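Local structure of manganese-binding protein (Chlamydia trachomatis, 6NSI) at residues His36-Val41 with Ala65-His70; Tyr163-His168 with Met212-Tyr217; Asp13-Ile18 with Lys115-Ala120; Glu144-Trp149 with Thr269-Val274. The protein binds divalent metal ions, preferring ferrous iron, and delivers them to the membrane permease of the YtgABCD ABC transporter for import into the cytoplasm. One frame throughout, in Å; residues are numbered along the deposited sequence.

Interaction 1. Residues His36-Val41 with Ala65-His70. With FE (Fe (III) ion), chain B.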
# COMPACT_ATOMS: atom_id res chain seq x y z
N HIS A 36 8.76 6.45 -2.62
CA HIS A 36 9.70 5.68 -3.44
C HIS A 36 11.02 6.42 -3.60
O HIS A 36 12.09 5.80 -3.61
CB HIS A 36 9.11 5.42 -4.83
CG HIS A 36 7.90 4.54 -4.82
ND1 HIS A 36 7.98 3.17 -4.88
CD2 HIS A 36 6.58 4.85 -4.78
CE1 HIS A 36 6.76 2.66 -4.88
NE2 HIS A 36 5.89 3.66 -4.81
N SER A 37 10.97 7.74 -3.77
CA SER A 37 12.15 8.53 -4.08
C SER A 37 12.52 9.47 -2.94
O SER A 37 13.25 10.44 -3.16
CB SER A 37 11.93 9.32 -5.37
OG SER A 37 10.93 10.30 -5.17
N TYR A 38 12.02 9.20 -1.74
CA TYR A 38 12.31 10.06 -0.61
C TYR A 38 13.80 10.08 -0.35
O TYR A 38 14.45 9.04 -0.28
CB TYR A 38 11.58 9.57 0.64
CG TYR A 38 11.74 10.48 1.83
CD1 TYR A 38 11.00 11.64 1.94
CD2 TYR A 38 12.63 10.18 2.85
CE1 TYR A 38 11.12 12.47 3.03
CE2 TYR A 38 12.77 11.01 3.94
CZ TYR A 38 12.02 12.16 4.02
OH TYR A 38 12.15 13.00 5.11
N GLU A 39 14.35 11.28 -0.24
CA GLU A 39 15.73 11.45 0.19
C GLU A 39 15.69 12.09 1.57
O GLU A 39 14.84 12.94 1.84
CB GLU A 39 16.54 12.30 -0.80
CG GLU A 39 16.59 11.73 -2.23
CD GLU A 39 17.80 10.80 -2.48
OE1 GLU A 39 17.95 10.31 -3.63
OE2 GLU A 39 18.60 10.57 -1.54
N MET A 40 16.58 11.64 2.45
CA MET A 40 16.55 12.15 3.81
C MET A 40 16.76 13.66 3.82
O MET A 40 17.57 14.20 3.06
CB MET A 40 17.59 11.45 4.67
CG MET A 40 17.23 10.00 4.96
SD MET A 40 18.66 9.04 5.42
CE MET A 40 19.11 9.89 6.93
N VAL A 41 15.99 14.33 4.67
CA VAL A 41 16.13 15.75 4.90
C VAL A 41 16.92 15.95 6.19
O VAL A 41 17.12 15.02 6.97
CB VAL A 41 14.75 16.46 4.96
CG1 VAL A 41 13.97 16.25 3.64
CG2 VAL A 41 13.94 15.95 6.14
N ALA A 65 19.32 6.49 -2.41
CA ALA A 65 20.69 6.40 -1.94
C ALA A 65 20.84 6.95 -0.53
O ALA A 65 21.68 6.46 0.24
CB ALA A 65 21.62 7.16 -2.89
N SER A 66 20.04 7.96 -0.17
CA SER A 66 20.03 8.50 1.19
C SER A 66 19.67 7.43 2.21
O SER A 66 20.39 7.22 3.20
CB SER A 66 19.03 9.65 1.26
OG SER A 66 19.29 10.48 2.37
N LEU A 67 18.54 6.75 1.99
CA LEU A 67 18.04 5.79 2.97
C LEU A 67 18.89 4.53 3.00
O LEU A 67 19.12 3.95 4.07
CB LEU A 67 16.57 5.45 2.67
CG LEU A 67 15.56 6.62 2.70
CD1 LEU A 67 14.23 6.26 2.03
CD2 LEU A 67 15.32 7.10 4.13
N ARG A 68 19.39 4.09 1.83
CA ARG A 68 20.24 2.90 1.79
C ARG A 68 21.50 3.07 2.62
O ARG A 68 21.95 2.11 3.27
CB ARG A 68 20.60 2.55 0.35
CG ARG A 68 19.51 1.83 -0.41
CD ARG A 68 19.64 2.13 -1.90
NE ARG A 68 20.10 0.98 -2.66
CZ ARG A 68 19.29 0.05 -3.17
NH1 ARG A 68 17.98 0.15 -2.99
NH2 ARG A 68 19.79 -0.97 -3.86
N LYS A 69 22.11 4.27 2.62
CA LYS A 69 23.29 4.52 3.45
C LYS A 69 23.00 4.24 4.92
O LYS A 69 23.79 3.59 5.62
CB LYS A 69 23.79 5.97 3.33
CG LYS A 69 24.10 6.47 1.94
CD LYS A 69 24.59 7.95 1.94
CE LYS A 69 23.77 8.85 2.89
NZ LYS A 69 23.16 10.08 2.25
N HIS A 70 21.85 4.73 5.39
CA HIS A 70 21.52 4.73 6.81
C HIS A 70 20.80 3.47 7.27
O HIS A 70 20.80 3.19 8.47
CB HIS A 70 20.66 5.96 7.13
CG HIS A 70 21.39 7.26 6.99
ND1 HIS A 70 21.62 7.86 5.77
CD2 HIS A 70 21.96 8.06 7.92
CE1 HIS A 70 22.29 8.99 5.96
NE2 HIS A 70 22.50 9.13 7.26
FE FE B . 3.87 3.38 -5.08
O HOH W 1 19.13 8.26 -4.60
O HOH W 2 19.44 12.98 1.65
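Met40 packs over one face of the His70 imidazole, where the loop 36-41 meets the short helix 65-71. The Met40 chain is bent at its last torsion (chi3 63°), which folds CE over the imidazole: the methyl sits 3.3 Å from the centroid of the His70 ring, almost on the ring normal, a CH-pi contact. SD lies over the same ring, displaced toward ND1. The ring itself is held from both nitrogens. ND1 donates a nearly straight bond to Ser66 O (2.9 Å, 164°), close to the imidazole plane, while NE2 is bonded to Glu45, an acidic partner that would favour a protonated ring. Further back, Met40 CG packs on Leu67 CD2 at 3.6 Å, and the same methyl meets the edge of the Tyr38 ring, whose hydroxyl is bonded to Asp44.

This loop belongs to the N-terminal lobe of the two-lobed metal-binding fold. It starts at His36, whose NE2 binds the iron at 2.1 Å together with His102, His168 and Asp260, and then runs along the beginning of the helix. Here Glu39, bent at chi2, turns its carboxylate to the backbone N-H groups of the first turn. OE2 accepts from Ser66 N at 3.3 Å on its syn side, 30° out of the carboxylate plane, and OE1 is joined to Ala65 N through a water. Ser66 OG accepts a weak bond from Met40 N (2.9 Å) and shares a second water with Met40 O.

Interaction 2. Residues Tyr163-His168 with Met212-Tyr217. With FE (Fe (III) ion), chain B.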
# COMPACT_ATOMS: atom_id res chain seq x y z
N TYR A 163 -12.01 -4.41 -13.20
CA TYR A 163 -10.86 -4.00 -14.00
C TYR A 163 -10.48 -2.64 -13.45
O TYR A 163 -11.26 -1.68 -13.57
CB TYR A 163 -11.20 -3.94 -15.50
CG TYR A 163 -11.51 -5.31 -16.07
CD1 TYR A 163 -10.49 -6.15 -16.47
CD2 TYR A 163 -12.83 -5.76 -16.15
CE1 TYR A 163 -10.76 -7.43 -16.97
CE2 TYR A 163 -13.12 -7.03 -16.64
CZ TYR A 163 -12.08 -7.86 -17.05
OH TYR A 163 -12.35 -9.10 -17.53
N LEU A 164 -9.31 -2.57 -12.80
CA LEU A 164 -8.92 -1.44 -11.97
C LEU A 164 -7.81 -0.64 -12.66
O LEU A 164 -6.66 -1.07 -12.72
CB LEU A 164 -8.45 -1.92 -10.59
CG LEU A 164 -7.96 -0.83 -9.63
CD1 LEU A 164 -9.05 0.22 -9.37
CD2 LEU A 164 -7.49 -1.50 -8.35
N VAL A 165 -8.17 0.54 -13.17
CA VAL A 165 -7.23 1.41 -13.88
C VAL A 165 -6.82 2.53 -12.93
O VAL A 165 -7.66 3.35 -12.53
CB VAL A 165 -7.84 1.98 -15.17
CG1 VAL A 165 -6.82 2.88 -15.89
CG2 VAL A 165 -8.32 0.84 -16.10
N THR A 166 -5.54 2.58 -12.57
CA THR A 166 -5.05 3.58 -11.62
C THR A 166 -3.86 4.34 -12.19
O THR A 166 -3.41 4.09 -13.31
CB THR A 166 -4.63 2.93 -10.30
OG1 THR A 166 -3.47 2.11 -10.54
CG2 THR A 166 -5.78 2.08 -9.73
N GLY A 167 -3.37 5.30 -11.39
CA GLY A 167 -2.29 6.16 -11.83
C GLY A 167 -0.97 5.42 -11.98
O GLY A 167 -0.31 5.52 -13.02
N HIS A 168 -0.54 4.70 -10.93
CA HIS A 168 0.59 3.79 -11.03
C HIS A 168 0.20 2.44 -10.44
O HIS A 168 -0.92 2.25 -9.95
CB HIS A 168 1.89 4.36 -10.42
CG HIS A 168 1.99 4.30 -8.92
ND1 HIS A 168 1.15 4.99 -8.07
CD2 HIS A 168 2.94 3.73 -8.12
CE1 HIS A 168 1.54 4.81 -6.82
NE2 HIS A 168 2.62 4.05 -6.82
N MET A 212 -1.18 4.55 -24.79
CA MET A 212 -1.89 3.72 -25.76
C MET A 212 -2.26 2.38 -25.15
O MET A 212 -3.37 1.89 -25.35
CB MET A 212 -1.04 3.51 -27.00
CG MET A 212 -1.75 2.65 -28.06
SD MET A 212 -1.25 0.90 -28.00
CE MET A 212 0.54 1.08 -28.24
N ARG A 213 -1.31 1.77 -24.43
CA ARG A 213 -1.57 0.52 -23.73
C ARG A 213 -2.82 0.61 -22.85
O ARG A 213 -3.72 -0.24 -22.93
CB ARG A 213 -0.33 0.17 -22.90
CG ARG A 213 -0.41 -1.08 -22.09
CD ARG A 213 0.98 -1.44 -21.57
NE ARG A 213 1.64 -0.32 -20.89
CZ ARG A 213 1.43 0.02 -19.62
NH1 ARG A 213 0.55 -0.65 -18.89
NH2 ARG A 213 2.06 1.05 -19.07
N VAL A 214 -2.92 1.67 -22.04
CA VAL A 214 -4.06 1.80 -21.13
C VAL A 214 -5.35 2.13 -21.89
O VAL A 214 -6.43 1.62 -21.55
CB VAL A 214 -3.75 2.85 -20.03
CG1 VAL A 214 -4.91 2.99 -19.06
CG2 VAL A 214 -2.51 2.45 -19.27
N VAL A 215 -5.25 2.94 -22.95
CA VAL A 215 -6.42 3.26 -23.77
C VAL A 215 -7.00 1.99 -24.39
O VAL A 215 -8.22 1.76 -24.38
CB VAL A 215 -6.06 4.31 -24.83
CG1 VAL A 215 -7.11 4.39 -25.94
CG2 VAL A 215 -5.87 5.68 -24.17
N GLU A 216 -6.14 1.13 -24.95
CA GLU A 216 -6.64 -0.10 -25.55
C GLU A 216 -7.22 -1.05 -24.50
O GLU A 216 -8.23 -1.73 -24.74
CB GLU A 216 -5.52 -0.78 -26.34
CG GLU A 216 -5.05 0.02 -27.56
CD GLU A 216 -4.16 -0.79 -28.50
OE1 GLU A 216 -3.32 -1.59 -28.03
OE2 GLU A 216 -4.29 -0.62 -29.72
N TYR A 217 -6.59 -1.10 -23.32
CA TYR A 217 -7.15 -1.88 -22.22
C TYR A 217 -8.53 -1.37 -21.83
O TYR A 217 -9.45 -2.17 -21.60
CB TYR A 217 -6.20 -1.83 -21.02
CG TYR A 217 -6.63 -2.53 -19.75
CD1 TYR A 217 -7.49 -1.91 -18.84
CD2 TYR A 217 -6.11 -3.78 -19.41
CE1 TYR A 217 -7.84 -2.54 -17.62
CE2 TYR A 217 -6.46 -4.42 -18.20
CZ TYR A 217 -7.32 -3.78 -17.32
OH TYR A 217 -7.68 -4.38 -16.10
FE FE B . 3.87 3.38 -5.08
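An apolar contact, in which Val165 of strand 164-165 packs against Val214 and Tyr217 of helix 208-221, joins strand and helix in the buried interior of the C-terminal lobe. Val165 uses both of its branches. CG1, anti to the backbone N, reaches Val214 CG1 at 3.7 Å, methyl against methyl, whereas CG2 lies 3.7 Å from Tyr217 CE1. The Val165 and Tyr217 side chains run antiparallel alongside each other, and CG2 meets the ring obliquely, nearest CE1 and then CD1.

Tyr217 has CG anti to its backbone N (chi1 178°), and the far end of its ring comes to Tyr163. Its OH lies at the edge of the Tyr163 ring, near the ring plane and 3.3 Å from Tyr163 CD1. The hydroxyl's polar partner is the backbone oxygen of Ser192, and Arg193 makes a cation-pi contact with Tyr163. Ile195, on the parallel neighbouring strand 194-195, touches Val165, Val214 and Tyr217, and Leu237 and Ile240 of helix 235-242 extend the apolar cluster.

Beyond the strand the chain turns, with Thr166 OG1 donating to His168 O at 2.6 Å. His168 then presents NE2 to the iron at 2.2 Å, while its ND1 is bonded to Glu229. The whole is an alpha/beta arrangement, a helix packed on parallel strands, in which the loop at the strand's C-terminal end supplies a ligand to the metal site between the two lobes.

Interaction 3. Residues Asp13-Ile18 with Lys115-Ala120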
# COMPACT_ATOMS: atom_id res chain seq x y z
N ASP A 13 1.06 4.06 11.83
CA ASP A 13 -0.24 4.01 12.50
C ASP A 13 -0.52 2.65 13.11
O ASP A 13 -1.32 2.56 14.05
CB ASP A 13 -1.34 4.39 11.53
CG ASP A 13 -1.23 5.84 11.08
OD1 ASP A 13 -0.36 6.57 11.61
OD2 ASP A 13 -2.00 6.24 10.20
N CYS A 14 0.12 1.60 12.61
CA CYS A 14 -0.02 0.28 13.22
C CYS A 14 0.91 0.14 14.42
O CYS A 14 0.50 -0.38 15.47
CB CYS A 14 0.25 -0.81 12.19
SG CYS A 14 -0.85 -0.75 10.69
N VAL A 15 2.16 0.60 14.30
CA VAL A 15 3.09 0.57 15.44
C VAL A 15 2.49 1.32 16.62
O VAL A 15 2.49 0.84 17.76
CB VAL A 15 4.46 1.16 15.05
CG1 VAL A 15 5.36 1.26 16.27
CG2 VAL A 15 5.14 0.29 14.00
N SER A 16 1.95 2.52 16.37
CA SER A 16 1.43 3.36 17.45
C SER A 16 0.26 2.69 18.16
O SER A 16 0.04 2.94 19.35
CB SER A 16 1.01 4.72 16.90
OG SER A 16 2.10 5.36 16.27
N ARG A 17 -0.51 1.86 17.44
CA ARG A 17 -1.62 1.15 18.06
C ARG A 17 -1.13 0.04 18.98
O ARG A 17 -1.76 -0.23 20.00
CB ARG A 17 -2.56 0.57 16.98
CG ARG A 17 -3.65 1.53 16.47
CD ARG A 17 -4.83 1.61 17.45
NE ARG A 17 -5.95 0.71 17.11
CZ ARG A 17 -6.28 -0.37 17.82
NH1 ARG A 17 -5.58 -0.72 18.90
NH2 ARG A 17 -7.32 -1.12 17.45
N ILE A 18 -0.03 -0.62 18.62
CA ILE A 18 0.53 -1.64 19.50
C ILE A 18 1.10 -1.01 20.76
O ILE A 18 0.91 -1.53 21.86
CB ILE A 18 1.60 -2.47 18.76
CG1 ILE A 18 0.96 -3.28 17.64
CG2 ILE A 18 2.33 -3.38 19.75
CD1 ILE A 18 1.98 -3.85 16.69
N LYS A 115 1.80 -8.28 12.65
CA LYS A 115 2.22 -9.36 13.57
C LYS A 115 3.72 -9.24 13.79
O LYS A 115 4.15 -9.42 14.91
CB LYS A 115 1.85 -10.74 13.03
CG LYS A 115 1.37 -11.72 14.09
CD LYS A 115 0.88 -13.02 13.53
CE LYS A 115 -0.12 -12.81 12.42
NZ LYS A 115 -1.41 -12.27 12.92
N GLU A 116 4.48 -8.95 12.74
CA GLU A 116 5.92 -8.79 12.87
C GLU A 116 6.27 -7.53 13.65
O GLU A 116 7.21 -7.52 14.45
CB GLU A 116 6.58 -8.76 11.49
CG GLU A 116 6.33 -10.01 10.67
CD GLU A 116 6.89 -11.25 11.33
OE1 GLU A 116 8.03 -11.19 11.85
OE2 GLU A 116 6.19 -12.28 11.32
N MET A 117 5.53 -6.44 13.42
CA MET A 117 5.71 -5.23 14.23
C MET A 117 5.58 -5.54 15.71
O MET A 117 6.47 -5.20 16.50
CB MET A 117 4.69 -4.17 13.83
CG MET A 117 4.72 -3.71 12.37
SD MET A 117 3.47 -2.43 12.15
CE MET A 117 3.06 -2.60 10.41
N ALA A 118 4.47 -6.16 16.12
CA ALA A 118 4.26 -6.50 17.52
C ALA A 118 5.40 -7.35 18.07
O ALA A 118 5.96 -7.05 19.13
CB ALA A 118 2.94 -7.23 17.69
N ALA A 119 5.75 -8.42 17.35
CA ALA A 119 6.82 -9.29 17.82
C ALA A 119 8.11 -8.50 17.99
O ALA A 119 8.74 -8.54 19.05
CB ALA A 119 7.02 -10.46 16.86
N ALA A 120 8.50 -7.76 16.95
CA ALA A 120 9.70 -6.94 17.01
C ALA A 120 9.66 -5.97 18.18
O ALA A 120 10.66 -5.79 18.88
CB ALA A 120 9.86 -6.17 15.69
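Ile18 lays its CD1 methyl over the backbone of the facing helix, 3.4 Å from Ala118 N and 3.7 Å from Ala118 CB. An extended second torsion (chi2 167°) carries CD1 forward to this place, where the small alanine lets it come up to the main chain; Met117 CB borders the same methyl at 4.0 Å. About one turn before Ile18 on helix 9-19, at Cys14 and Val15, Met117 is the side chain that reaches across. Its chain is extended beyond CG, and SD settles against Cys14 CB at 3.6 Å and Val15 CG2 at 3.7 Å, with CE also beside Cys14 CB. Val15 and Met117 cross at about a right angle, and only CG2 of the valine touches the thioether.

The contact is entirely apolar, and all five side chains are buried. The two helical segments cross at -48°, with their axes 9.7 Å apart at closest approach. Around them, Phe132 of helix 129-154 touches Ile18 and Ala136 of that helix touches Ala118. Leu80 of helix 80-85 touches Met117, and Asn25 of strand 24-27 meets Val15, so helix 9-19 bridges strand 24-27 and helix 129-154, while helix 107-124 packs on helices 80-85 and 129-154.

Interaction 4. Residues Glu144-Trp149 with Thr269-Val274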
# COMPACT_ATOMS: atom_id res chain seq x y z
N GLU A 144 -8.56 -8.13 10.77
CA GLU A 144 -9.22 -9.29 10.17
C GLU A 144 -10.66 -8.96 9.82
O GLU A 144 -11.15 -9.35 8.76
CB GLU A 144 -9.12 -10.50 11.10
CG GLU A 144 -7.70 -11.07 11.11
CD GLU A 144 -7.46 -12.11 12.18
OE1 GLU A 144 -8.31 -12.25 13.10
OE2 GLU A 144 -6.41 -12.79 12.12
N GLU A 145 -11.35 -8.22 10.69
CA GLU A 145 -12.71 -7.83 10.37
C GLU A 145 -12.74 -6.86 9.19
O GLU A 145 -13.59 -6.97 8.30
CB GLU A 145 -13.38 -7.22 11.59
CG GLU A 145 -14.86 -6.96 11.39
CD GLU A 145 -15.51 -6.42 12.63
OE1 GLU A 145 -14.85 -6.47 13.70
OE2 GLU A 145 -16.66 -5.93 12.55
N LEU A 146 -11.81 -5.90 9.19
CA LEU A 146 -11.63 -5.00 8.06
C LEU A 146 -11.43 -5.77 6.75
O LEU A 146 -12.00 -5.43 5.72
CB LEU A 146 -10.43 -4.10 8.34
CG LEU A 146 -10.34 -2.67 7.83
CD1 LEU A 146 -11.71 -2.05 7.70
CD2 LEU A 146 -9.44 -1.87 8.80
N ASP A 147 -10.61 -6.84 6.80
CA ASP A 147 -10.34 -7.63 5.60
C ASP A 147 -11.59 -8.35 5.10
O ASP A 147 -11.87 -8.36 3.89
CB ASP A 147 -9.21 -8.62 5.89
CG ASP A 147 -8.89 -9.51 4.71
OD1 ASP A 147 -8.42 -8.99 3.67
OD2 ASP A 147 -9.14 -10.72 4.82
N ARG A 148 -12.35 -8.97 6.01
CA ARG A 148 -13.61 -9.60 5.63
C ARG A 148 -14.57 -8.58 5.02
O ARG A 148 -15.22 -8.85 4.01
CB ARG A 148 -14.27 -10.26 6.85
CG ARG A 148 -13.68 -11.61 7.25
CD ARG A 148 -14.57 -12.35 8.27
NE ARG A 148 -14.79 -11.59 9.50
CZ ARG A 148 -13.94 -11.52 10.52
NH1 ARG A 148 -12.77 -12.16 10.48
NH2 ARG A 148 -14.24 -10.79 11.59
N TRP A 149 -14.68 -7.40 5.66
CA TRP A 149 -15.55 -6.34 5.14
C TRP A 149 -15.14 -5.93 3.73
O TRP A 149 -16.00 -5.74 2.86
CB TRP A 149 -15.51 -5.13 6.08
CG TRP A 149 -16.12 -3.90 5.46
CD1 TRP A 149 -17.46 -3.61 5.36
CD2 TRP A 149 -15.43 -2.81 4.84
NE1 TRP A 149 -17.64 -2.40 4.73
CE2 TRP A 149 -16.41 -1.89 4.40
CE3 TRP A 149 -14.07 -2.52 4.63
CZ2 TRP A 149 -16.08 -0.69 3.74
CZ3 TRP A 149 -13.74 -1.33 3.99
CH2 TRP A 149 -14.74 -0.43 3.55
N THR A 269 -8.05 5.19 5.59
CA THR A 269 -7.64 5.30 4.19
C THR A 269 -7.97 4.02 3.42
O THR A 269 -8.51 4.08 2.31
CB THR A 269 -6.15 5.61 4.10
OG1 THR A 269 -5.88 6.87 4.74
CG2 THR A 269 -5.73 5.70 2.63
N PHE A 270 -7.64 2.86 4.00
CA PHE A 270 -8.03 1.58 3.42
C PHE A 270 -9.54 1.53 3.21
O PHE A 270 -10.03 1.15 2.14
CB PHE A 270 -7.56 0.44 4.33
CG PHE A 270 -7.99 -0.93 3.87
CD1 PHE A 270 -7.25 -1.62 2.92
CD2 PHE A 270 -9.13 -1.54 4.40
CE1 PHE A 270 -7.63 -2.88 2.49
CE2 PHE A 270 -9.53 -2.81 3.99
CZ PHE A 270 -8.78 -3.48 3.03
N GLN A 271 -10.31 1.94 4.23
CA GLN A 271 -11.76 1.97 4.09
C GLN A 271 -12.19 2.87 2.93
O GLN A 271 -13.01 2.47 2.09
CB GLN A 271 -12.42 2.43 5.39
CG GLN A 271 -12.18 1.48 6.56
CD GLN A 271 -12.81 1.96 7.86
OE1 GLN A 271 -12.57 3.08 8.31
NE2 GLN A 271 -13.62 1.10 8.48
N HIS A 272 -11.63 4.09 2.87
CA HIS A 272 -11.98 5.01 1.79
C HIS A 272 -11.67 4.41 0.42
O HIS A 272 -12.47 4.55 -0.52
CB HIS A 272 -11.24 6.34 1.95
CG HIS A 272 -11.29 7.20 0.72
ND1 HIS A 272 -12.20 8.23 0.57
CD2 HIS A 272 -10.56 7.17 -0.42
CE1 HIS A 272 -12.02 8.80 -0.61
NE2 HIS A 272 -11.04 8.17 -1.24
N ASN A 273 -10.50 3.77 0.28
CA ASN A 273 -10.14 3.16 -0.99
C ASN A 273 -11.15 2.09 -1.38
O ASN A 273 -11.56 2.01 -2.55
CB ASN A 273 -8.74 2.56 -0.91
CG ASN A 273 -7.63 3.60 -1.08
OD1 ASN A 273 -7.87 4.73 -1.51
ND2 ASN A 273 -6.42 3.21 -0.74
N VAL A 274 -11.55 1.25 -0.42
CA VAL A 274 -12.48 0.18 -0.73
C VAL A 274 -13.85 0.74 -1.10
O VAL A 274 -14.48 0.29 -2.06
CB VAL A 274 -12.57 -0.81 0.45
CG1 VAL A 274 -13.74 -1.78 0.27
CG2 VAL A 274 -11.25 -1.58 0.58
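Helix 129-154, the long helix that runs between the two lobes, as in other metal-binding proteins of this family, packs here through Leu146 and Trp149 on Phe270, Gln271 and Val274 of the C-terminal helix 266-280. The two segments run nearly parallel, 7° apart in direction, with axes 11.2 Å from each other. That is a wide separation, and large side chains span it.

Leu146 CG lies 3.8 Å from Phe270 CD2, the two side chains passing in opposite senses. CD1 of the same leucine meets Gln271 CG at 3.7 Å, crossing the extended glutamine chain at about a right angle. On the next turn Trp149 has CG anti to its backbone N (chi1 167°); its six-membered ring meets the other helix. There CZ3 and CH2 meet Val274 CG1 tip to tip, CH2 at 3.7 Å. The other end of the indole is fixed by NE1, bonded to the backbone oxygen of Leu286, so the chain's C-terminal tail is joined to the long helix as well.

Met107 of helix 107-124 touches both Leu146 and Phe270, and Phe174 of helix 172-178 lies on Val274. At the rim of the indole, in its plane, the backbone oxygen Gln271 O stands 3.7 Å from Trp149 CH2.

How the interactions relate
Interactions 1 and 2 lie in different lobes, their centres 30 Å apart, yet they meet at the iron, where His36 NE2 and His168 NE2 approach to 3.9 Å. Helix 129-154 carries one side of interaction 4 and touches both helices of interaction 3; the centres of these two contacts are 18 Å apart. Along the chain, interaction 1 is nested within the loop closed by interaction 3, and interaction 2 within that closed by interaction 4. His36 and His102 come from the earlier part of the chain and His168 and Asp260 from the later part, so the iron is held between the lobes. Interaction 4 lies nearest the chain's centre, about 12 Å away.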